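Local structure of conserved domain protein (Streptococcus pneumoniae, 4IAJ) at residues B[64-67]-B[68-72]. The protein is of unknown function, a small alpha/beta protein of the DUF4649 family whose crystal assembly contains several copies of the chain. Residues are numbered along the deposited sequence; the frame is centred on the assembly and turned at random.
Sequences DIFF and YLMKQ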
# COMPACT_ATOMS: atom_id res chain seq x y z
N ASP B 64 13.28 -4.12 -10.11
CA ASP B 64 14.73 -3.87 -10.04
C ASP B 64 15.37 -3.47 -11.37
O ASP B 64 16.59 -3.22 -11.43
CB ASP B 64 15.44 -5.11 -9.52
CG ASP B 64 15.33 -5.27 -8.03
OD1 ASP B 64 15.08 -4.26 -7.33
OD2 ASP B 64 15.53 -6.40 -7.54
N ILE B 65 14.59 -3.40 -12.44
CA ILE B 65 15.14 -2.98 -13.74
C ILE B 65 15.68 -1.56 -13.74
O ILE B 65 16.78 -1.32 -14.25
CB ILE B 65 14.12 -3.10 -14.88
CG1 ILE B 65 13.74 -4.56 -15.11
CG2 ILE B 65 14.73 -2.54 -16.17
CD1 ILE B 65 12.60 -4.73 -16.09
N PHE B 66 14.94 -0.63 -13.14
CA PHE B 66 15.37 0.77 -13.10
C PHE B 66 16.79 0.92 -12.55
O PHE B 66 17.62 1.59 -13.13
CB PHE B 66 14.37 1.60 -12.28
CG PHE B 66 14.69 3.07 -12.23
CD1 PHE B 66 14.28 3.92 -13.25
CD2 PHE B 66 15.37 3.61 -11.15
CE1 PHE B 66 14.57 5.27 -13.21
CE2 PHE B 66 15.65 4.96 -11.11
CZ PHE B 66 15.25 5.80 -12.14
N PHE B 67 17.07 0.27 -11.43
CA PHE B 67 18.39 0.37 -10.81
C PHE B 67 19.46 -0.37 -11.60
O PHE B 67 20.56 0.14 -11.77
CB PHE B 67 18.32 -0.13 -9.37
CG PHE B 67 17.38 0.69 -8.53
CD1 PHE B 67 17.77 1.94 -8.06
CD2 PHE B 67 16.08 0.26 -8.29
CE1 PHE B 67 16.91 2.71 -7.31
CE2 PHE B 67 15.20 1.04 -7.55
CZ PHE B 67 15.62 2.28 -7.06
N TYR B 68 19.14 -1.57 -12.07
CA TYR B 68 20.03 -2.32 -12.96
C TYR B 68 20.52 -1.49 -14.14
O TYR B 68 21.72 -1.39 -14.37
CB TYR B 68 19.33 -3.59 -13.46
CG TYR B 68 20.08 -4.37 -14.54
CD1 TYR B 68 21.09 -5.29 -14.22
CD2 TYR B 68 19.73 -4.22 -15.88
CE1 TYR B 68 21.74 -6.01 -15.21
CE2 TYR B 68 20.37 -4.94 -16.87
CZ TYR B 68 21.37 -5.83 -16.54
OH TYR B 68 21.97 -6.51 -17.57
N LEU B 69 19.59 -0.90 -14.88
CA LEU B 69 19.93 -0.14 -16.08
C LEU B 69 20.81 1.06 -15.74
O LEU B 69 21.73 1.37 -16.48
CB LEU B 69 18.67 0.34 -16.82
CG LEU B 69 17.91 -0.74 -17.58
CD1 LEU B 69 16.69 -0.15 -18.28
CD2 LEU B 69 18.81 -1.45 -18.58
N MSE B 70 20.53 1.70 -14.61
CA MSE B 70 21.26 2.90 -14.20
C MSE B 70 22.70 2.62 -13.92
O MSE B 70 23.53 3.51 -14.02
CB MSE B 70 20.68 3.45 -12.91
CG MSE B 70 20.02 4.79 -13.14
SE MSE B 70 19.34 5.40 -11.40
CE MSE B 70 20.20 4.27 -10.04
N LYS B 71 23.01 1.38 -13.53
CA LYS B 71 24.37 0.99 -13.15
C LYS B 71 25.14 0.38 -14.32
O LYS B 71 26.36 0.29 -14.29
CB LYS B 71 24.33 -0.02 -12.00
CG LYS B 71 23.82 0.53 -10.69
CD LYS B 71 24.11 -0.44 -9.56
CE LYS B 71 23.15 -0.25 -8.40
NZ LYS B 71 23.77 -0.71 -7.13
N GLN B 72 24.42 -0.08 -15.35
CA GLN B 72 25.05 -0.63 -16.55
C GLN B 72 25.72 0.46 -17.39
O GLN B 72 25.21 1.58 -17.50
CB GLN B 72 24.02 -1.33 -17.44
CG GLN B 72 23.41 -2.59 -16.86
CD GLN B 72 24.43 -3.67 -16.66
OE1 GLN B 72 24.71 -4.06 -15.53
NE2 GLN B 72 25.00 -4.15 -17.75
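Met-70 meets both Phe-66 and Phe-67 along the short helix 65-71, the former at i to i+4 spacing through a Met-aromatic contact, the latter at i to i+3, an example of how helical spacing brings side chains together. SE of this selenomethionine lies obliquely to the Phe-66 ring, 4.5 Å from its centroid and 44° off the ring normal, and comes nearest at CE2. A bend at the last torsion (chi3 14°) turns the methyl back, so that CE reaches Phe-67 CD1 at 3.9 Å while the two side chains run alongside each other. Phe-66 CD2 in turn sits over the centre of the Phe-67 ring. This aromatic side looks toward a second subunit, whose own Phe-66 and Met-70 pack against their counterparts here. Another side of the helix joins the protein core: Ile-65 and Leu-69 point the same way, with CG2 of the former 3.7 Å from CD1 of the latter, and they rest on helix 26-35 and strand 7-12. Gln-72 CG lies over one face of the Tyr-68 ring, offset toward its rim. Backbone bonds hold the spacing, though that from Lys-71 N to Phe-67 O is weak. Leu-69 N reaches Ile-65 O at 2.9 Å with an N-H...O angle of 174°.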